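Local coordinates for terminal oxygenase component of carbazole (Janthinobacterium sp., PDB 7BUG) that catalyses the angular dioxygenation of carbazole at C-9a and C-1, passing electrons from its Rieske [2Fe-2S] cluster to a mononuclear iron, at the interface of chains A and B. Sequence-based numbering; all coordinates share one arbitrary frame. Chains: chain A/B, Terminal oxygenase component of carbazole.

Contact 1: the interface of chains A and B. Residues chain A 92-93, 109; chain B 182-183, 185, 202-204, 356.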
ATOM      1  N   TYR A  92      25.657   9.485 -10.875  1.00  8.36           N
ATOM      2  CA  TYR A  92      26.130   9.024  -9.559  1.00  8.77           C
ATOM      3  C   TYR A  92      27.659   8.878  -9.594  1.00  8.80           C
ATOM      4  O   TYR A  92      28.328   9.524  -8.796  1.00  9.71           O
ATOM      5  CB  TYR A  92      25.377   7.766  -9.168  1.00  9.74           C
ATOM      6  CG  TYR A  92      25.309   7.446  -7.683  1.00 10.01           C
ATOM      7  CD1 TYR A  92      25.977   8.177  -6.718  1.00 10.31           C
ATOM      8  CD2 TYR A  92      24.617   6.310  -7.265  1.00 10.20           C
ATOM      9  CE1 TYR A  92      25.906   7.855  -5.368  1.00 11.78           C
ATOM     10  CE2 TYR A  92      24.574   5.940  -5.928  1.00 11.34           C
ATOM     11  CZ  TYR A  92      25.224   6.709  -4.972  1.00 12.19           C
ATOM     12  OH  TYR A  92      25.174   6.431  -3.622  1.00 14.52           O
ATOM     13  N   HIS A  93      28.168   7.967 -10.431  1.00  8.65           N
ATOM     14  CA  HIS A  93      29.631   7.735 -10.516  1.00  8.38           C
ATOM     15  C   HIS A  93      30.094   7.925 -11.950  1.00  8.98           C
ATOM     16  O   HIS A  93      31.167   7.491 -12.265  1.00  9.78           O
ATOM     17  CB  HIS A  93      30.074   6.384  -9.958  1.00  8.65           C
ATOM     18  CG  HIS A  93      29.387   6.012  -8.695  1.00  8.95           C
ATOM     19  ND1 HIS A  93      28.131   5.420  -8.672  1.00  9.63           N
ATOM     20  CD2 HIS A  93      29.809   6.092  -7.414  1.00  9.29           C
ATOM     21  CE1 HIS A  93      27.792   5.229  -7.402  1.00  8.96           C
ATOM     22  NE2 HIS A  93      28.809   5.618  -6.606  1.00 10.20           N
ATOM     23  N   THR A 109      34.783   9.043 -13.195  1.00 11.05           N
ATOM     24  CA  THR A 109      35.384   8.884 -11.860  1.00 11.49           C
ATOM     25  C   THR A 109      36.557   7.915 -11.846  1.00 11.84           C
ATOM     26  O   THR A 109      37.236   7.872 -10.814  1.00 14.08           O
ATOM     27  CB  THR A 109      34.306   8.410 -10.878  1.00 11.09           C
ATOM     28  OG1 THR A 109      33.723   7.173 -11.339  1.00 10.98           O
ATOM     29  CG2 THR A 109      33.282   9.501 -10.669  1.00 10.93           C
TER
ATOM     30  N   SER B 182      33.890   7.109  -4.993  1.00 11.71           N
ATOM     31  CA  SER B 182      33.651   7.689  -6.324  1.00 11.94           C
ATOM     32  C   SER B 182      32.371   8.522  -6.346  1.00 11.14           C
ATOM     33  O   SER B 182      32.144   9.256  -7.321  1.00 11.38           O
ATOM     34  CB  SER B 182      33.641   6.620  -7.405  1.00 12.39           C
ATOM     35  OG  SER B 182      34.976   6.222  -7.635  1.00 13.44           O
ATOM     36  N   HIS B 183      31.557   8.440  -5.282  1.00 10.49           N
ATOM     37  CA  HIS B 183      30.268   9.158  -5.307  1.00 10.68           C
ATOM     38  C   HIS B 183      30.488  10.663  -5.259  1.00 11.01           C
ATOM     39  O   HIS B 183      29.525  11.374  -5.547  1.00 10.88           O
ATOM     40  CB  HIS B 183      29.339   8.734  -4.167  1.00 11.26           C
ATOM     41  CG  HIS B 183      29.435   9.539  -2.946  1.00 10.89           C
ATOM     42  ND1 HIS B 183      30.434   9.390  -2.000  1.00 11.94           N
ATOM     43  CD2 HIS B 183      28.700  10.604  -2.543  1.00 11.51           C
ATOM     44  CE1 HIS B 183      30.292  10.298  -1.060  1.00 13.82           C
ATOM     45  NE2 HIS B 183      29.221  11.028  -1.347  1.00 13.58           N
ATOM     46  N   TYR B 185      31.516  12.574  -7.240  1.00  9.80           N
ATOM     47  CA  TYR B 185      31.002  13.128  -8.520  1.00  9.93           C
ATOM     48  C   TYR B 185      29.690  13.891  -8.296  1.00 10.62           C
ATOM     49  O   TYR B 185      29.472  14.925  -8.948  1.00 10.33           O
ATOM     50  CB  TYR B 185      30.874  12.015  -9.524  1.00 10.11           C
ATOM     51  CG  TYR B 185      30.495  12.488 -10.885  1.00 10.02           C
ATOM     52  CD1 TYR B 185      31.435  13.074 -11.707  1.00 11.33           C
ATOM     53  CD2 TYR B 185      29.192  12.405 -11.330  1.00 10.61           C
ATOM     54  CE1 TYR B 185      31.086  13.589 -12.958  1.00 11.17           C
ATOM     55  CE2 TYR B 185      28.835  12.892 -12.575  1.00 11.85           C
ATOM     56  CZ  TYR B 185      29.788  13.481 -13.385  1.00 11.38           C
ATOM     57  OH  TYR B 185      29.427  14.007 -14.612  1.00 15.85           O
ATOM     58  N   LEU B 202      36.760  14.840  -9.344  1.00 12.19           N
ATOM     59  CA  LEU B 202      35.597  14.084  -9.829  1.00 11.05           C
ATOM     60  C   LEU B 202      35.660  12.642  -9.316  1.00 12.60           C
ATOM     61  O   LEU B 202      34.594  12.042  -9.143  1.00 13.26           O
ATOM     62  CB  LEU B 202      35.593  14.098 -11.345  1.00 12.57           C
ATOM     63  CG  LEU B 202      35.410  15.464 -11.989  1.00 13.59           C
ATOM     64  CD1 LEU B 202      35.398  15.307 -13.500  1.00 15.87           C
ATOM     65  CD2 LEU B 202      34.163  16.181 -11.532  1.00 13.37           C
ATOM     66  N   GLY B 203      36.840  12.140  -8.989  1.00 13.41           N
ATOM     67  CA  GLY B 203      37.066  10.743  -8.630  1.00 12.47           C
ATOM     68  C   GLY B 203      38.529  10.444  -8.535  1.00 14.33           C
ATOM     69  O   GLY B 203      39.330  11.374  -8.608  1.00 13.45           O
ATOM     70  N   PHE B 204      38.865   9.176  -8.464  1.00 17.41           N
ATOM     71  CA  PHE B 204      40.268   8.723  -8.330  1.00 18.17           C
ATOM     72  C   PHE B 204      40.506   7.506  -9.226  1.00 19.87           C
ATOM     73  O   PHE B 204      39.708   6.564  -9.279  1.00 23.12           O
ATOM     74  CB  PHE B 204      40.624   8.406  -6.885  1.00 19.13           C
ATOM     75  CG  PHE B 204      40.539   9.563  -5.937  1.00 20.34           C
ATOM     76  CD1 PHE B 204      41.630  10.397  -5.723  1.00 24.89           C
ATOM     77  CD2 PHE B 204      39.348   9.827  -5.276  1.00 25.45           C
ATOM     78  CE1 PHE B 204      41.521  11.496  -4.878  1.00 28.75           C
ATOM     79  CE2 PHE B 204      39.260  10.907  -4.416  1.00 23.42           C
ATOM     80  CZ  PHE B 204      40.329  11.739  -4.229  1.00 24.27           C
ATOM     81  N   PHE B 356      32.779  -1.647  -9.502  1.00 11.78           N
ATOM     82  CA  PHE B 356      34.099  -1.305 -10.085  1.00 10.88           C
ATOM     83  C   PHE B 356      35.096  -1.010  -8.974  1.00 11.31           C
ATOM     84  O   PHE B 356      34.848  -1.273  -7.820  1.00 11.61           O
ATOM     85  CB  PHE B 356      33.974  -0.274 -11.200  1.00 10.61           C
ATOM     86  CG  PHE B 356      33.834   1.179 -10.820  1.00 11.48           C
ATOM     87  CD1 PHE B 356      33.106   1.545  -9.691  1.00 12.35           C
ATOM     88  CD2 PHE B 356      34.346   2.184 -11.615  1.00 11.59           C
ATOM     89  CE1 PHE B 356      32.892   2.880  -9.359  1.00 11.43           C
ATOM     90  CE2 PHE B 356      34.128   3.511 -11.288  1.00 12.46           C
ATOM     91  CZ  PHE B 356      33.395   3.868 -10.172  1.00 12.75           C
TER
HETATM   92  O   HOH W   1      37.427   5.453  -8.690  1.00 16.55           O
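A:Thr109 meets chain B through its methyl, its hydroxyl and its backbone carbonyl. Its methyl CG2 lies 3.7 Å from B:Tyr185 CB and also faces the backbone carbonyls of B:Leu202 and B:Ser182, while OG1 meets the edge of the B:Phe356 ring in its plane, 3.5 Å from CZ. The backbone carbonyl works through water 1, which is 3.2 Å from A:Thr109 O, 2.8 Å from the hydroxyl B:Ser182 OG and 2.6 Å from B:Phe204 O. The water probably donates to these carbonyls, and a serine hydroxyl suits the remaining contact because it can donate in return.

Alongside, the imidazole of A:His93, a ligand of the [2Fe-2S] cluster, points its CD2 at the backbone of B:His183, 3.6 Å from N, and A:Tyr92 CE1 touches B:His183 CB at 3.7 Å.

A second shell sets these groups. With OG1 between the backbone N and the carbonyl carbon (chi1 58°), A:Thr109 donates to A:His93 O over 2.7 Å, tilted from the carbonyl plane, and the same rotation sends the methyl toward B:Tyr185. Threonine can do both because it carries a hydroxyl and a methyl on one carbon. The phenol ring of A:Tyr92 lies with a face against the imidazole of A:His93, which probably helps, with its bond to the cluster, to hold the ring's rotation.

In the fold, A:Tyr92 and A:His93 occupy the second cluster-binding loop, Cys-X-X-His, between strands 87-89 and 95-98 of the Rieske domain, and A:Thr109 follows strand 104-107. Across from them are strand 203-205 of chain B and the start of its 3-10 segment 183-187, which carries the iron ligand B:His183.

Contact 2: the interface of chains A and B. Residues chain A 70-71, 95, 115, 119; chain B 353-356.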
ATOM      1  N   LEU A  70      24.050   0.170 -14.898  1.00  8.86           N
ATOM      2  CA  LEU A  70      24.655  -1.169 -14.632  1.00  9.43           C
ATOM      3  C   LEU A  70      25.311  -1.242 -13.259  1.00 10.01           C
ATOM      4  O   LEU A  70      25.490  -2.336 -12.726  1.00 10.93           O
ATOM      5  CB  LEU A  70      25.709  -1.446 -15.696  1.00 10.17           C
ATOM      6  CG  LEU A  70      25.195  -1.641 -17.101  1.00 11.12           C
ATOM      7  CD1 LEU A  70      26.360  -1.966 -18.047  1.00 12.53           C
ATOM      8  CD2 LEU A  70      24.084  -2.662 -17.205  1.00 12.23           C
ATOM      9  N   HIS A  71      25.757  -0.122 -12.714  1.00  8.86           N
ATOM     10  CA  HIS A  71      26.601  -0.086 -11.504  1.00  9.43           C
ATOM     11  C   HIS A  71      25.728  -0.339 -10.251  1.00 10.44           C
ATOM     12  O   HIS A  71      25.761  -1.440  -9.683  1.00 11.28           O
ATOM     13  CB  HIS A  71      27.357   1.253 -11.509  1.00 10.13           C
ATOM     14  CG  HIS A  71      28.210   1.448 -10.336  1.00  9.64           C
ATOM     15  ND1 HIS A  71      28.344   2.701  -9.766  1.00  9.51           N
ATOM     16  CD2 HIS A  71      28.958   0.579  -9.626  1.00  9.54           C
ATOM     17  CE1 HIS A  71      29.178   2.611  -8.743  1.00  9.26           C
ATOM     18  NE2 HIS A  71      29.595   1.272  -8.652  1.00  8.57           N
ATOM     19  N   TRP A  95      29.504   6.615 -14.873  1.00  9.69           N
ATOM     20  CA  TRP A  95      29.529   5.604 -15.949  1.00  9.65           C
ATOM     21  C   TRP A  95      28.832   6.186 -17.166  1.00  9.68           C
ATOM     22  O   TRP A  95      27.714   6.699 -17.113  1.00 10.61           O
ATOM     23  CB  TRP A  95      28.894   4.280 -15.533  1.00 10.26           C
ATOM     24  CG  TRP A  95      29.639   3.526 -14.495  1.00  9.72           C
ATOM     25  CD1 TRP A  95      30.396   3.995 -13.461  1.00  9.75           C
ATOM     26  CD2 TRP A  95      29.636   2.101 -14.386  1.00  9.31           C
ATOM     27  NE1 TRP A  95      30.894   2.947 -12.729  1.00 10.12           N
ATOM     28  CE2 TRP A  95      30.423   1.782 -13.261  1.00  9.61           C
ATOM     29  CE3 TRP A  95      28.998   1.087 -15.104  1.00 10.47           C
ATOM     30  CZ2 TRP A  95      30.586   0.460 -12.842  1.00  9.56           C
ATOM     31  CZ3 TRP A  95      29.211  -0.226 -14.707  1.00 10.58           C
ATOM     32  CH2 TRP A  95      29.997  -0.515 -13.594  1.00 10.09           C
ATOM     33  N   GLN A 115      36.221  -2.007 -16.266  1.00 13.70           N
ATOM     34  CA  GLN A 115      34.837  -2.166 -16.798  1.00 13.92           C
ATOM     35  C   GLN A 115      34.666  -1.486 -18.176  1.00 13.18           C
ATOM     36  O   GLN A 115      33.751  -1.873 -18.918  1.00 14.98           O
ATOM     37  CB  GLN A 115      33.809  -1.642 -15.792  1.00 14.11           C
ATOM     38  CG  GLN A 115      33.742  -2.350 -14.456  1.00 14.75           C
ATOM     39  CD  GLN A 115      33.256  -3.783 -14.544  1.00 17.39           C
ATOM     40  OE1 GLN A 115      33.000  -4.310 -15.619  1.00 18.71           O
ATOM     41  NE2 GLN A 115      33.104  -4.425 -13.400  1.00 17.62           N
ATOM     42  N   GLN A 119      31.274  -3.786 -20.758  1.00 14.14           N
ATOM     43  CA  GLN A 119      29.866  -3.837 -20.298  1.00 14.08           C
ATOM     44  C   GLN A 119      29.014  -3.069 -21.317  1.00 14.17           C
ATOM     45  O   GLN A 119      29.495  -2.149 -22.037  1.00 13.52           O
ATOM     46  CB  GLN A 119      29.683  -3.219 -18.908  1.00 13.68           C
ATOM     47  CG  GLN A 119      30.490  -3.863 -17.791  1.00 14.53           C
ATOM     48  CD  GLN A 119      30.107  -5.265 -17.403  1.00 15.80           C
ATOM     49  OE1 GLN A 119      29.087  -5.817 -17.846  1.00 17.75           O
ATOM     50  NE2 GLN A 119      30.930  -5.863 -16.566  1.00 16.87           N
TER
ATOM     51  N   GLU B 353      23.997  -5.911  -9.057  1.00 11.26           N
ATOM     52  CA  GLU B 353      24.941  -4.777  -9.154  1.00 12.11           C
ATOM     53  C   GLU B 353      26.226  -5.204  -9.875  1.00 11.99           C
ATOM     54  O   GLU B 353      26.656  -6.408  -9.776  1.00 11.62           O
ATOM     55  CB  GLU B 353      25.262  -4.229  -7.771  1.00 11.73           C
ATOM     56  CG  GLU B 353      26.041  -5.170  -6.896  1.00 11.85           C
ATOM     57  CD  GLU B 353      26.310  -4.817  -5.452  1.00 11.96           C
ATOM     58  OE1 GLU B 353      25.670  -3.876  -4.894  1.00 12.87           O
ATOM     59  OE2 GLU B 353      27.208  -5.530  -4.850  1.00 12.98           O
ATOM     60  N   ILE B 354      26.823  -4.295 -10.600  1.00 11.48           N
ATOM     61  CA  ILE B 354      28.170  -4.506 -11.180  1.00 11.68           C
ATOM     62  C   ILE B 354      29.114  -3.486 -10.577  1.00 12.05           C
ATOM     63  O   ILE B 354      29.053  -2.269 -10.893  1.00 12.29           O
ATOM     64  CB  ILE B 354      28.117  -4.437 -12.704  1.00 13.02           C
ATOM     65  CG1 ILE B 354      27.094  -5.433 -13.275  1.00 14.68           C
ATOM     66  CG2 ILE B 354      29.557  -4.619 -13.224  1.00 13.42           C
ATOM     67  CD1 ILE B 354      26.902  -5.314 -14.745  1.00 16.84           C
ATOM     68  N   LEU B 355      29.972  -3.945  -9.699  1.00 13.17           N
ATOM     69  CA  LEU B 355      30.890  -3.056  -8.975  1.00 13.54           C
ATOM     70  C   LEU B 355      32.123  -2.753  -9.819  1.00 13.90           C
ATOM     71  O   LEU B 355      32.436  -3.512 -10.728  1.00 15.69           O
ATOM     72  CB  LEU B 355      31.289  -3.731  -7.669  1.00 13.73           C
ATOM     73  CG  LEU B 355      30.113  -4.000  -6.722  1.00 13.69           C
ATOM     74  CD1 LEU B 355      30.618  -4.463  -5.370  1.00 16.76           C
ATOM     75  CD2 LEU B 355      29.195  -2.791  -6.551  1.00 14.07           C
ATOM     76  N   PHE B 356      32.779  -1.647  -9.502  1.00 11.78           N
ATOM     77  CA  PHE B 356      34.099  -1.305 -10.085  1.00 10.88           C
ATOM     78  C   PHE B 356      35.096  -1.010  -8.974  1.00 11.31           C
ATOM     79  O   PHE B 356      34.848  -1.273  -7.820  1.00 11.61           O
ATOM     80  CB  PHE B 356      33.974  -0.274 -11.200  1.00 10.61           C
ATOM     81  CG  PHE B 356      33.834   1.179 -10.820  1.00 11.48           C
ATOM     82  CD1 PHE B 356      33.106   1.545  -9.691  1.00 12.35           C
ATOM     83  CD2 PHE B 356      34.346   2.184 -11.615  1.00 11.59           C
ATOM     84  CE1 PHE B 356      32.892   2.880  -9.359  1.00 11.43           C
ATOM     85  CE2 PHE B 356      34.128   3.511 -11.288  1.00 12.46           C
ATOM     86  CZ  PHE B 356      33.395   3.868 -10.172  1.00 12.75           C
TER
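B:Ile354 pushes into the Rieske domain of chain A and is gripped there at backbone and side chain alike. Its N-H bonds to A:His71 O at 3.2 Å, on a lone pair in the carbonyl plane, with a weaker share going to A:Leu70 O. Its own carbonyl O faces the imidazole edge of A:His71 at CD2 and the rim of the A:Trp95 indole, 3.4 Å from A:Trp95 CH2. The branched side chain, with CG2 anti to the backbone N and CG1 beside it (chi1 -55°), spreads two arms: CG2 lies 3.6 Å from A:Gln115 NE2, and CD1 reaches tip to tip toward A:Gln119 OE1. A beta-branched aliphatic chain suits this place because it fills the width between the two glutamines and A:Leu70.

A:Gln115, bent at its second torsion, donates from NE2 to B:Leu355 O at 2.9 Å, nearly in line with the C=O though bent at the hydrogen, with the acceptor tilted from the amide plane. Its other amide end, OE1, accepts A:Gln119 NE2 at 2.8 Å in an almost straight bond (171° at H), which probably sets which way round the amide lies and presents its nitrogen to chain B. An alanine here would probably leave B:Leu355 O without its donor, open a gap beside B:Ile354 CG2 and set the amide of A:Gln119 free to turn.

A:Trp95 sends NE1 over the centre of the B:Phe356 face, 3.5 Å above it, with the planes 69° apart. The phenyl turns its CD1-CE1 edge to a face of the A:His71 imidazole, the same face that the indole nitrogen lies over, and A:His71 CB lies over the indole face.

A:His71, a cluster ligand, ends the Cys-X-His motif of the first cluster-binding loop, so this contact docks that loop against the neighbouring subunit and probably steadies the [2Fe-2S] cluster for electron transfer.

Contact 1 and contact 2 adjoin along one subunit boundary of the trimer, the centres of their C-alpha atoms about 12 Å apart, and B:Phe356 belongs to both. Its ring offers an edge to contact 1, and both a face and another edge to contact 2, tying the two together. Each contact includes one cluster histidine of chain A, A:His93 in contact 1 and A:His71 in contact 2, while the iron ligand B:His183 stands in contact 1. Together they probably help to seat the Rieske cluster of one subunit near the mononuclear iron of the next, the route by which electrons pass between subunits in this family.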